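PDB 2DQ0: serine--tRNA ligase from Pyrococcus horikoshii, which catalyses the ATP-dependent attachment of serine to tRNA(Ser), and probably also to tRNA(Sec), as a homodimeric class II aminoacyl-tRNA synthetase. Local coordinates for residues I194-L199 and Q301-E306; A203-I208 and W435-F440; F368-S373 and T410-V415; A416-H421 and G426-P431. One frame throughout, in Å; residues are numbered along the deposited sequence.

How the contacts relate
Contacts 1 and 2 share helix 190-209, and contacts 3 and 4 share helix 410-420. The two helices meet where Leu199 packs on Ala413 and Asp196 approaches Thr410. Contact 3 is buried and contact 1 partly so; in each, a strand of the large catalytic sheet carries the seryl-adenylate analogue, and the hydrogen bonds across them use His303 or Arg412. Contact 2 lies at the surface, its centre about 17 Å from that of contact 3, and depends on a tyrosine-carboxylate bond. Contact 4 is buried but mainly apolar, with one backbone bond. Trp435 and Phe440 of contact 2 both reach Ile430 of contact 4, and contacts 1 and 2 also touch the second subunit.

Contact 1. Residues I194-L199 and Q301-E306; sequences ILDLAL and QFHKVE. With SSA (5'-O-(N-(L-seryl)-sulfamoyl)adenosine), chain G.
Asp196 reaches out from helix 190-209 to His303 on strand 301-311, tying the long motif 1 helix of a class II synthetase to the second strand of motif 2, the antiparallel pair 273-282 and 301-311. With CG anti to its backbone N (chi1 -176°), the carboxylate extends toward the strand, and His303 ND1 donates to Asp196 OD2 over 3.1 Å. The N-H...O angle of 170° makes the bond nearly straight. OD2 lies in the imidazole plane, at the ring edge, whereas the histidine meets the carboxylate on its syn side and 31° out of its plane, the two planes being steeply inclined to each other. A weak bond from Thr410 OG1 to OD1 adds a second hold on the acid. His303 NE2 is hydrogen-bonded to the hydroxyl of Tyr219 of the second subunit, so the ring links the helix to the dimer partner. One turn on, Leu199 packs on Ala413 and Ile414 of helix 410-420.

The strand alternates: His303 and Val305 face the helix, while Phe302, Lys304 and Glu306 serve the bound seryl-adenylate analogue. Phe302 lies beneath the adenine, whose C4 sits 3.4 Å above the phenyl plane, displaced toward its rim. Lys304 NZ forms a salt bridge with Glu306 OE1 at 3.2 Å, its hydrogen bond being weak, and is also bonded to Thr252. The Glu306 carboxylate grips the seryl moiety twice: OE1 accepts from ligand OG at 2.7 Å, and OE2 from ligand N10 at 2.6 Å.

Contact 2. Residues A203-I208 and W435-F440; sequences ALDRLI and WKYTGF
Lys436 brings its ammonium to Arg206, with Lys436 NZ 4.1 Å from Arg206 NH1 at the guanidinium edge. These like charges are each engaged by other groups: Arg206 NH2 is salt-bridged to Glu333, and Lys436 NZ donates to the carbonyl of Val433. The lysine chain also runs over its neighbour, its CG standing 3.6 Å above the plane of the Tyr437 ring, toward the rim.

Tyr437 carries the bond between the segments. Its CG lies beside the backbone N (chi1 -59°), which points the ring at helix 190-209, and Tyr437 OH donates to Asp205 OD2 at 2.6 Å. The two side chains approach from opposite directions. The hydroxyl meets OD2 on the anti side, 21° out of the carboxylate plane, while OD2 itself lies near the plane of the phenol ring. Arg201 of the same chain forms a salt bridge with the other oxygen, OD1, so both carboxylate oxygens are engaged; this would be expected to favour the charged form of the acid.

The helix addressed here is the motif 1 helix of the class II catalytic core, and 435-438 is a short helix of the C-terminal segment lying against it at the surface. The carbonyl of Tyr437 accepts a bond from the Arg201 of the second subunit, which brings the dimer interface into the same spot. Thr438 OG1 donates to Phe440 O at 2.8 Å. Gly439, with its positive phi of 103°, is where the chain leaves helical geometry, and the Phe440 ring that follows has Thr438 CB 3.7 Å above its centre and packs on Ile194 and Glu191.

Contact 3. Residues F368-S373 and T410-V415; sequences FREVVS and TSRAIV. With SSA (5'-O-(N-(L-seryl)-sulfamoyl)adenosine), chain G; SO4 (sulfate ion), chain E; SO4 (sulfate ion), chain D.
Arg412 of helix 410-420 runs alongside Val371 and ends at Glu370, both on strand 367-376. Its CB lies 3.7 Å from Val371 CG2, the two side chains passing in opposite directions. Because the chain is extended from CG to NE, its stem travels along the ribose: CG lies beside O2' of the adenylate analogue, and CD comes 3.4 Å from that same O2'. NE donates to the carbonyl of Phe297, and the guanidinium also makes a cation-pi contact with the Phe297 ring. One flat face is presented to the adenine, with ligand C4 3.9 Å above its plane and toward the rim.

This is the arginine of class II motif 3, the strand-helix element of the ATP site; its helix also sends Ser411 OG to adenine N3 at 2.9 Å. The strand carries a classic beta bulge, Val371 and Val372 both facing Ile358, and Val371 O accepts a weak bond from O2'.

At the tip, Arg412 NH2 donates to Glu370 O over 3.1 Å, at an N-H...O angle of 144° and from 47° above the carbonyl plane. It bonds weakly to a sulfate ion (chain E), probably from the crystallisation liquor. Extended Glu370 accepts the O3' hydroxyl on OE1 at 2.8 Å.

Contact 4. Residues A416-H421 and G426-P431; sequences AILENH and GTVRIP
His421 and Arg429 are joined by the single hydrogen bond between the segments, a backbone one: Arg429 N donates to His421 O at 2.9 Å with an N-H...O angle of 164°. The same carbonyl receives a CA-H...O contact from Val428 CA at 3.5 Å, so one oxygen meets two consecutive residues of 426-431, Val428 only through a weak C-H contact.

Van der Waals contacts make up most of the remainder. Leu418 CD2 lies 3.9 Å from Val428 CG2 and equally near its other methyl, the two side chains crossing at about a right angle. Ile417 has CG2 anti to its backbone N, and this methyl lies 4.1 Å from Pro431 CD. Pro431 also meets the imidazole, its CG being 3.4 Å from His421 NE2; that nitrogen is hydrogen-bonded to the carbonyl of Leu334, which probably helps to set the ring's rotation.

Within the helix, Ala416 O accepts two bonds: Asn420 ND2 and Asn420 N reach it from opposite faces of its carbonyl plane, and ND2 bonds also to Trp361 O.

The chain thus leaves the motif 3 helix, and residues 421-427 turn it back along the helix end into strand 428-429, which pairs with strand 442-443 in a two-stranded antiparallel C-terminal sheet.

Contact 1. Residues I194-L199 and Q301-E306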
# COMPACT_ATOMS: atom_id res chain seq x y z
N ILE A 194 13.39 9.20 -9.17
CA ILE A 194 12.85 10.22 -10.05
C ILE A 194 12.33 9.58 -11.33
O ILE A 194 11.30 9.97 -11.86
CB ILE A 194 13.91 11.31 -10.40
CG1 ILE A 194 13.80 12.51 -9.46
CG2 ILE A 194 13.63 11.88 -11.78
CD1 ILE A 194 13.76 12.17 -8.02
N LEU A 195 13.05 8.58 -11.82
CA LEU A 195 12.65 7.89 -13.04
C LEU A 195 11.28 7.20 -12.89
O LEU A 195 10.44 7.22 -13.80
CB LEU A 195 13.72 6.87 -13.45
CG LEU A 195 13.40 6.08 -14.71
CD1 LEU A 195 13.21 7.04 -15.88
CD2 LEU A 195 14.50 5.11 -14.98
N ASP A 196 11.07 6.59 -11.72
CA ASP A 196 9.84 5.89 -11.40
C ASP A 196 8.70 6.91 -11.46
O ASP A 196 7.73 6.70 -12.19
CB ASP A 196 9.95 5.27 -10.00
CG ASP A 196 8.73 4.44 -9.61
OD1 ASP A 196 8.91 3.33 -9.10
OD2 ASP A 196 7.58 4.89 -9.80
N LEU A 197 8.82 7.99 -10.69
CA LEU A 197 7.77 9.01 -10.71
C LEU A 197 7.55 9.59 -12.10
O LEU A 197 6.41 9.83 -12.49
CB LEU A 197 8.06 10.17 -9.77
CG LEU A 197 8.16 9.88 -8.27
CD1 LEU A 197 8.09 11.22 -7.56
CD2 LEU A 197 7.04 8.92 -7.79
N ALA A 198 8.64 9.81 -12.82
CA ALA A 198 8.57 10.37 -14.16
C ALA A 198 7.74 9.48 -15.07
O ALA A 198 6.89 9.98 -15.82
CB ALA A 198 9.97 10.55 -14.74
N LEU A 199 7.97 8.17 -14.99
CA LEU A 199 7.22 7.21 -15.80
C LEU A 199 5.71 7.26 -15.53
O LEU A 199 4.91 7.13 -16.45
CB LEU A 199 7.79 5.79 -15.59
CG LEU A 199 9.07 5.48 -16.37
CD1 LEU A 199 9.75 4.18 -15.90
CD2 LEU A 199 8.70 5.36 -17.83
N GLN A 301 5.89 -5.43 -4.41
CA GLN A 301 5.25 -4.13 -4.61
C GLN A 301 5.86 -3.39 -5.79
O GLN A 301 7.08 -3.41 -5.99
CB GLN A 301 5.34 -3.24 -3.34
CG GLN A 301 6.63 -2.51 -3.18
CD GLN A 301 6.71 -1.59 -1.95
OE1 GLN A 301 6.42 -2.01 -0.82
NE2 GLN A 301 7.15 -0.34 -2.16
N PHE A 302 4.98 -2.77 -6.57
CA PHE A 302 5.37 -1.96 -7.72
C PHE A 302 4.28 -0.95 -8.04
O PHE A 302 3.12 -1.08 -7.62
CB PHE A 302 5.64 -2.81 -8.96
CG PHE A 302 4.45 -3.61 -9.43
CD1 PHE A 302 4.14 -4.84 -8.85
CD2 PHE A 302 3.67 -3.15 -10.48
CE1 PHE A 302 3.07 -5.60 -9.33
CE2 PHE A 302 2.60 -3.90 -10.97
CZ PHE A 302 2.30 -5.13 -10.39
N HIS A 303 4.68 0.07 -8.78
CA HIS A 303 3.78 1.13 -9.18
C HIS A 303 3.28 0.88 -10.60
O HIS A 303 4.05 0.43 -11.46
CB HIS A 303 4.52 2.46 -9.10
CG HIS A 303 4.90 2.83 -7.71
ND1 HIS A 303 5.94 3.68 -7.42
CD2 HIS A 303 4.35 2.49 -6.51
CE1 HIS A 303 6.02 3.86 -6.11
NE2 HIS A 303 5.07 3.14 -5.54
N LYS A 304 2.00 1.15 -10.84
CA LYS A 304 1.43 0.97 -12.17
C LYS A 304 0.33 1.95 -12.56
O LYS A 304 -0.62 2.18 -11.82
CB LYS A 304 0.90 -0.46 -12.31
CG LYS A 304 0.38 -0.77 -13.69
CD LYS A 304 0.13 -2.27 -13.88
CE LYS A 304 -0.80 -2.83 -12.80
NZ LYS A 304 -2.13 -2.13 -12.77
N VAL A 305 0.48 2.54 -13.73
CA VAL A 305 -0.51 3.45 -14.28
C VAL A 305 -1.38 2.50 -15.10
O VAL A 305 -0.88 1.82 -16.00
CB VAL A 305 0.16 4.49 -15.20
CG1 VAL A 305 -0.89 5.34 -15.90
CG2 VAL A 305 1.09 5.36 -14.38
N GLU A 306 -2.67 2.46 -14.79
CA GLU A 306 -3.59 1.53 -15.44
C GLU A 306 -4.74 2.12 -16.26
O GLU A 306 -5.38 3.08 -15.84
CB GLU A 306 -4.19 0.62 -14.36
CG GLU A 306 -5.24 -0.36 -14.83
CD GLU A 306 -4.63 -1.64 -15.32
OE1 GLU A 306 -3.44 -1.63 -15.66
OE2 GLU A 306 -5.35 -2.66 -15.36
N10 SSA G . -4.79 -5.08 -14.59
CA SSA G . -3.98 -5.83 -15.57
CB SSA G . -3.48 -4.92 -16.66
OG SSA G . -2.45 -4.04 -16.21
C9 SSA G . -2.77 -6.51 -14.96
O9 SSA G . -2.46 -6.32 -13.78
N8 SSA G . -2.09 -7.35 -15.75
S1 SSA G . -0.76 -8.08 -15.20
O1S SSA G . -1.21 -8.91 -14.10
O2S SSA G . -0.13 -8.68 -16.37
O5' SSA G . 0.11 -6.90 -14.65
C5' SSA G . 0.48 -5.84 -15.51
C4' SSA G . 1.96 -5.63 -15.54
O4' SSA G . 2.45 -5.28 -14.24
C3' SSA G . 2.84 -6.79 -15.96
O3' SSA G . 2.82 -6.94 -17.36
C2' SSA G . 4.18 -6.26 -15.49
O2' SSA G . 4.71 -5.22 -16.29
C1' SSA G . 3.80 -5.70 -14.11
N9 SSA G . 3.83 -6.69 -13.04
C8 SSA G . 2.93 -7.70 -12.74
N7 SSA G . 3.26 -8.41 -11.70
C5 SSA G . 4.46 -7.85 -11.28
C6 SSA G . 5.36 -8.17 -10.22
N6 SSA G . 5.15 -9.16 -9.37
N1 SSA G . 6.47 -7.39 -10.07
C2 SSA G . 6.68 -6.37 -10.93
N3 SSA G . 5.91 -5.98 -11.98
C4 SSA G . 4.82 -6.78 -12.10

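Contact 2. Residues A203-I208 and W435-F440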
# COMPACT_ATOMS: atom_id res chain seq x y z
N ALA A 203 2.99 8.44 -18.45
CA ALA A 203 1.85 7.57 -18.77
C ALA A 203 0.57 8.32 -18.51
O ALA A 203 -0.32 8.39 -19.35
CB ALA A 203 1.88 6.31 -17.92
N LEU A 204 0.49 8.87 -17.31
CA LEU A 204 -0.67 9.62 -16.86
C LEU A 204 -1.06 10.72 -17.85
O LEU A 204 -2.22 10.83 -18.22
CB LEU A 204 -0.36 10.23 -15.51
CG LEU A 204 -1.48 10.20 -14.48
CD1 LEU A 204 -2.31 8.92 -14.59
CD2 LEU A 204 -0.83 10.30 -13.12
N ASP A 205 -0.08 11.52 -18.26
CA ASP A 205 -0.31 12.63 -19.18
C ASP A 205 -0.89 12.20 -20.51
O ASP A 205 -1.90 12.73 -20.99
CB ASP A 205 0.99 13.40 -19.41
CG ASP A 205 1.32 14.38 -18.29
OD1 ASP A 205 0.49 14.57 -17.36
OD2 ASP A 205 2.41 14.97 -18.33
N ARG A 206 -0.25 11.21 -21.12
CA ARG A 206 -0.70 10.74 -22.40
C ARG A 206 -2.12 10.17 -22.39
O ARG A 206 -2.89 10.47 -23.30
CB ARG A 206 0.28 9.71 -22.94
CG ARG A 206 0.87 10.11 -24.26
CD ARG A 206 1.67 11.36 -24.11
NE ARG A 206 2.78 11.39 -25.05
CZ ARG A 206 3.79 12.25 -24.97
NH1 ARG A 206 3.84 13.15 -23.99
NH2 ARG A 206 4.79 12.17 -25.84
N LEU A 207 -2.48 9.35 -21.41
CA LEU A 207 -3.83 8.80 -21.37
C LEU A 207 -4.81 9.94 -21.14
O LEU A 207 -5.92 9.92 -21.70
CB LEU A 207 -3.98 7.76 -20.27
CG LEU A 207 -3.66 6.32 -20.69
CD1 LEU A 207 -4.71 5.86 -21.70
CD2 LEU A 207 -2.28 6.22 -21.30
N ILE A 208 -4.42 10.93 -20.35
CA ILE A 208 -5.28 12.08 -20.11
C ILE A 208 -5.53 12.82 -21.43
O ILE A 208 -6.66 13.22 -21.71
CB ILE A 208 -4.68 13.06 -19.10
CG1 ILE A 208 -4.79 12.49 -17.69
CG2 ILE A 208 -5.41 14.38 -19.14
CD1 ILE A 208 -4.25 13.43 -16.64
N TRP A 435 12.81 13.50 -20.50
CA TRP A 435 13.65 14.60 -20.02
C TRP A 435 12.87 15.73 -19.32
O TRP A 435 13.35 16.31 -18.34
CB TRP A 435 14.46 15.21 -21.17
CG TRP A 435 15.48 14.30 -21.80
CD1 TRP A 435 15.81 13.03 -21.43
CD2 TRP A 435 16.31 14.61 -22.93
NE1 TRP A 435 16.79 12.52 -22.24
CE2 TRP A 435 17.12 13.47 -23.17
CE3 TRP A 435 16.45 15.73 -23.75
CZ2 TRP A 435 18.05 13.43 -24.21
CZ3 TRP A 435 17.37 15.69 -24.78
CH2 TRP A 435 18.17 14.55 -25.00
N LYS A 436 11.67 16.04 -19.82
CA LYS A 436 10.89 17.09 -19.19
C LYS A 436 10.45 16.65 -17.80
O LYS A 436 10.24 17.49 -16.92
CB LYS A 436 9.68 17.48 -20.05
CG LYS A 436 8.68 16.37 -20.36
CD LYS A 436 7.61 16.92 -21.31
CE LYS A 436 6.70 15.83 -21.90
NZ LYS A 436 7.27 15.12 -23.10
N TYR A 437 10.37 15.34 -17.58
CA TYR A 437 9.95 14.84 -16.27
C TYR A 437 11.07 14.56 -15.29
O TYR A 437 10.91 14.76 -14.09
CB TYR A 437 9.12 13.57 -16.43
CG TYR A 437 7.89 13.71 -17.26
CD1 TYR A 437 7.86 13.25 -18.57
CD2 TYR A 437 6.72 14.29 -16.74
CE1 TYR A 437 6.70 13.34 -19.35
CE2 TYR A 437 5.55 14.38 -17.51
CZ TYR A 437 5.56 13.91 -18.81
OH TYR A 437 4.42 13.96 -19.58
N THR A 438 12.21 14.10 -15.81
CA THR A 438 13.36 13.75 -14.96
C THR A 438 14.36 14.86 -14.67
O THR A 438 14.87 14.95 -13.55
CB THR A 438 14.19 12.60 -15.58
OG1 THR A 438 14.63 12.97 -16.89
CG2 THR A 438 13.37 11.33 -15.64
N GLY A 439 14.66 15.66 -15.68
CA GLY A 439 15.64 16.71 -15.52
C GLY A 439 16.88 16.20 -16.20
O GLY A 439 17.26 16.67 -17.28
N PHE A 440 17.51 15.20 -15.60
CA PHE A 440 18.71 14.61 -16.14
C PHE A 440 18.44 13.84 -17.44
O PHE A 440 17.34 13.38 -17.65
CB PHE A 440 19.31 13.70 -15.09
CG PHE A 440 18.36 12.63 -14.60
CD1 PHE A 440 18.24 11.42 -15.28
CD2 PHE A 440 17.62 12.82 -13.43
CE1 PHE A 440 17.41 10.41 -14.79
CE2 PHE A 440 16.79 11.81 -12.92
CZ PHE A 440 16.68 10.60 -13.60

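Contact 3. Residues F368-S373 and T410-V415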
# COMPACT_ATOMS: atom_id res chain seq x y z
N PHE A 368 12.57 -11.58 -24.79
CA PHE A 368 11.42 -10.69 -24.73
C PHE A 368 10.69 -10.96 -23.40
O PHE A 368 10.43 -12.11 -23.06
CB PHE A 368 10.46 -10.94 -25.89
CG PHE A 368 10.98 -10.50 -27.22
CD1 PHE A 368 11.73 -11.36 -28.02
CD2 PHE A 368 10.68 -9.22 -27.70
CE1 PHE A 368 12.17 -10.95 -29.29
CE2 PHE A 368 11.11 -8.80 -28.96
CZ PHE A 368 11.85 -9.66 -29.76
N ARG A 369 10.37 -9.92 -22.64
CA ARG A 369 9.69 -10.15 -21.37
C ARG A 369 8.43 -9.29 -21.27
O ARG A 369 8.45 -8.11 -21.66
CB ARG A 369 10.61 -9.82 -20.19
CG ARG A 369 11.98 -10.50 -20.20
CD ARG A 369 11.88 -12.01 -20.32
NE ARG A 369 10.96 -12.65 -19.37
CZ ARG A 369 11.26 -13.03 -18.12
NH1 ARG A 369 10.34 -13.62 -17.37
NH2 ARG A 369 12.47 -12.82 -17.62
N GLU A 370 7.36 -9.89 -20.76
CA GLU A 370 6.09 -9.21 -20.56
C GLU A 370 6.32 -7.92 -19.84
O GLU A 370 7.02 -7.88 -18.82
CB GLU A 370 5.10 -10.03 -19.73
CG GLU A 370 3.82 -9.24 -19.40
CD GLU A 370 2.83 -10.01 -18.55
OE1 GLU A 370 1.79 -9.41 -18.17
OE2 GLU A 370 3.07 -11.21 -18.28
N VAL A 371 5.71 -6.86 -20.35
CA VAL A 371 5.87 -5.56 -19.76
C VAL A 371 4.48 -4.88 -19.63
O VAL A 371 4.33 -3.90 -18.90
CB VAL A 371 6.88 -4.77 -20.63
CG1 VAL A 371 6.17 -3.95 -21.73
CG2 VAL A 371 7.77 -3.95 -19.72
N VAL A 372 3.48 -5.40 -20.34
CA VAL A 372 2.11 -4.90 -20.26
C VAL A 372 1.11 -5.95 -20.73
O VAL A 372 1.42 -6.81 -21.55
CB VAL A 372 1.83 -3.56 -21.06
CG1 VAL A 372 3.04 -3.15 -21.84
CG2 VAL A 372 0.63 -3.72 -22.00
N SER A 373 -0.11 -5.87 -20.21
CA SER A 373 -1.18 -6.77 -20.56
C SER A 373 -2.45 -5.96 -20.82
O SER A 373 -2.77 -5.03 -20.06
CB SER A 373 -1.42 -7.75 -19.41
OG SER A 373 -1.45 -9.07 -19.89
N THR A 410 5.84 0.71 -13.75
CA THR A 410 7.20 1.25 -13.62
C THR A 410 8.31 0.23 -13.38
O THR A 410 9.39 0.35 -13.95
CB THR A 410 7.30 2.34 -12.52
OG1 THR A 410 7.13 1.74 -11.24
CG2 THR A 410 6.23 3.39 -12.70
N SER A 411 8.05 -0.75 -12.53
CA SER A 411 9.02 -1.80 -12.23
C SER A 411 9.70 -2.29 -13.52
O SER A 411 10.89 -2.08 -13.75
CB SER A 411 8.31 -2.97 -11.54
OG SER A 411 7.15 -3.34 -12.30
N ARG A 412 8.91 -2.94 -14.38
CA ARG A 412 9.45 -3.47 -15.61
C ARG A 412 9.81 -2.45 -16.67
O ARG A 412 10.57 -2.77 -17.58
CB ARG A 412 8.51 -4.52 -16.18
CG ARG A 412 8.34 -5.63 -15.17
CD ARG A 412 7.63 -6.79 -15.73
NE ARG A 412 7.67 -7.89 -14.78
CZ ARG A 412 7.09 -9.06 -14.97
NH1 ARG A 412 7.20 -10.00 -14.04
NH2 ARG A 412 6.39 -9.27 -16.09
N ALA A 413 9.26 -1.25 -16.58
CA ALA A 413 9.59 -0.22 -17.56
C ALA A 413 11.04 0.20 -17.23
O ALA A 413 11.88 0.43 -18.12
CB ALA A 413 8.65 0.95 -17.41
N ILE A 414 11.32 0.27 -15.94
CA ILE A 414 12.64 0.66 -15.50
C ILE A 414 13.65 -0.39 -15.94
O ILE A 414 14.74 -0.03 -16.38
CB ILE A 414 12.66 0.86 -13.95
CG1 ILE A 414 11.98 2.18 -13.59
CG2 ILE A 414 14.10 0.84 -13.40
CD1 ILE A 414 11.93 2.45 -12.10
N VAL A 415 13.30 -1.68 -15.86
CA VAL A 415 14.26 -2.69 -16.29
C VAL A 415 14.45 -2.53 -17.80
O VAL A 415 15.59 -2.46 -18.28
CB VAL A 415 13.83 -4.19 -15.97
CG1 VAL A 415 13.56 -4.36 -14.51
CG2 VAL A 415 12.62 -4.57 -16.75
N10 SSA G . -4.79 -5.08 -14.59
CA SSA G . -3.98 -5.83 -15.57
CB SSA G . -3.48 -4.92 -16.66
OG SSA G . -2.45 -4.04 -16.21
C9 SSA G . -2.77 -6.51 -14.96
O9 SSA G . -2.46 -6.32 -13.78
N8 SSA G . -2.09 -7.35 -15.75
S1 SSA G . -0.76 -8.08 -15.20
O1S SSA G . -1.21 -8.91 -14.10
O2S SSA G . -0.13 -8.68 -16.37
O5' SSA G . 0.11 -6.90 -14.65
C5' SSA G . 0.48 -5.84 -15.51
C4' SSA G . 1.96 -5.63 -15.54
O4' SSA G . 2.45 -5.28 -14.24
C3' SSA G . 2.84 -6.79 -15.96
O3' SSA G . 2.82 -6.94 -17.36
C2' SSA G . 4.18 -6.26 -15.49
O2' SSA G . 4.71 -5.22 -16.29
C1' SSA G . 3.80 -5.70 -14.11
N9 SSA G . 3.83 -6.69 -13.04
C8 SSA G . 2.93 -7.70 -12.74
N7 SSA G . 3.26 -8.41 -11.70
C5 SSA G . 4.46 -7.85 -11.28
C6 SSA G . 5.36 -8.17 -10.22
N6 SSA G . 5.15 -9.16 -9.37
N1 SSA G . 6.47 -7.39 -10.07
C2 SSA G . 6.68 -6.37 -10.93
N3 SSA G . 5.91 -5.98 -11.98
C4 SSA G . 4.82 -6.78 -12.10
S SO4 E . 6.54 -13.27 -16.57
O1 SO4 E . 5.56 -13.15 -15.46
O2 SO4 E . 6.45 -14.63 -17.17
O3 SO4 E . 7.89 -13.07 -16.04
O4 SO4 E . 6.26 -12.26 -17.61
S SO4 D . 12.15 -15.36 -14.21
O1 SO4 D . 11.91 -14.41 -13.10
O2 SO4 D . 13.32 -14.90 -14.98
O3 SO4 D . 12.41 -16.72 -13.69
O4 SO4 D . 10.95 -15.40 -15.06

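Contact 4. Residues A416-H421 and G426-P431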
# COMPACT_ATOMS: atom_id res chain seq x y z
N ALA A 416 13.35 -2.41 -18.54
CA ALA A 416 13.47 -2.26 -19.98
C ALA A 416 14.35 -1.06 -20.35
O ALA A 416 15.18 -1.16 -21.26
CB ALA A 416 12.10 -2.14 -20.64
N ILE A 417 14.20 0.05 -19.63
CA ILE A 417 14.99 1.24 -19.94
C ILE A 417 16.46 1.04 -19.60
O ILE A 417 17.32 1.44 -20.37
CB ILE A 417 14.43 2.50 -19.23
CG1 ILE A 417 13.09 2.87 -19.87
CG2 ILE A 417 15.43 3.67 -19.30
CD1 ILE A 417 12.42 4.06 -19.24
N LEU A 418 16.74 0.41 -18.47
CA LEU A 418 18.13 0.18 -18.07
C LEU A 418 18.83 -0.78 -19.04
O LEU A 418 19.95 -0.54 -19.47
CB LEU A 418 18.23 -0.39 -16.65
CG LEU A 418 17.81 0.49 -15.46
CD1 LEU A 418 17.96 -0.25 -14.14
CD2 LEU A 418 18.69 1.73 -15.46
N GLU A 419 18.15 -1.86 -19.38
CA GLU A 419 18.76 -2.83 -20.26
C GLU A 419 18.84 -2.39 -21.71
O GLU A 419 19.80 -2.71 -22.39
CB GLU A 419 18.08 -4.20 -20.12
CG GLU A 419 18.55 -4.94 -18.85
CD GLU A 419 18.08 -6.40 -18.72
OE1 GLU A 419 17.81 -7.07 -19.75
OE2 GLU A 419 18.02 -6.90 -17.56
N ASN A 420 17.88 -1.60 -22.18
CA ASN A 420 17.87 -1.17 -23.57
C ASN A 420 18.65 0.11 -23.88
O ASN A 420 19.00 0.34 -25.04
CB ASN A 420 16.44 -1.00 -24.06
CG ASN A 420 15.81 -2.32 -24.45
OD1 ASN A 420 16.24 -2.95 -25.42
ND2 ASN A 420 14.80 -2.75 -23.70
N HIS A 421 18.91 0.93 -22.87
CA HIS A 421 19.63 2.18 -23.11
C HIS A 421 20.97 2.26 -22.39
O HIS A 421 21.49 3.37 -22.16
CB HIS A 421 18.76 3.39 -22.73
CG HIS A 421 17.48 3.49 -23.49
ND1 HIS A 421 17.42 3.75 -24.84
CD2 HIS A 421 16.19 3.42 -23.08
CE1 HIS A 421 16.17 3.84 -25.23
NE2 HIS A 421 15.39 3.64 -24.18
N GLY A 426 28.11 1.30 -18.32
CA GLY A 426 27.03 1.24 -17.34
C GLY A 426 26.12 2.45 -17.38
O GLY A 426 25.00 2.44 -16.87
N THR A 427 26.61 3.52 -18.00
CA THR A 427 25.83 4.72 -18.15
C THR A 427 24.55 4.35 -18.86
O THR A 427 24.56 3.60 -19.84
CB THR A 427 26.53 5.73 -19.00
OG1 THR A 427 27.79 6.05 -18.40
CG2 THR A 427 25.68 6.99 -19.14
N VAL A 428 23.44 4.88 -18.37
CA VAL A 428 22.16 4.60 -18.96
C VAL A 428 21.55 5.89 -19.46
O VAL A 428 21.34 6.81 -18.69
CB VAL A 428 21.24 3.92 -17.94
CG1 VAL A 428 19.79 4.00 -18.40
CG2 VAL A 428 21.67 2.49 -17.78
N ARG A 429 21.27 5.94 -20.75
CA ARG A 429 20.69 7.14 -21.34
C ARG A 429 19.19 7.06 -21.16
O ARG A 429 18.60 5.99 -21.31
CB ARG A 429 21.07 7.25 -22.83
CG ARG A 429 22.56 7.48 -23.03
CD ARG A 429 22.95 7.62 -24.48
NE ARG A 429 22.99 9.01 -24.91
CZ ARG A 429 23.28 9.41 -26.15
NH1 ARG A 429 23.29 10.70 -26.44
NH2 ARG A 429 23.55 8.52 -27.09
N ILE A 430 18.56 8.18 -20.81
CA ILE A 430 17.13 8.13 -20.64
C ILE A 430 16.45 8.76 -21.85
O ILE A 430 16.88 9.80 -22.33
CB ILE A 430 16.68 8.77 -19.25
CG1 ILE A 430 15.95 10.07 -19.46
CG2 ILE A 430 17.85 8.94 -18.32
CD1 ILE A 430 14.49 9.84 -19.62
N PRO A 431 15.42 8.10 -22.39
CA PRO A 431 14.65 8.55 -23.57
C PRO A 431 14.27 10.02 -23.50
O PRO A 431 13.74 10.48 -22.48
CB PRO A 431 13.41 7.66 -23.53
CG PRO A 431 13.88 6.41 -22.83
CD PRO A 431 14.79 6.93 -21.75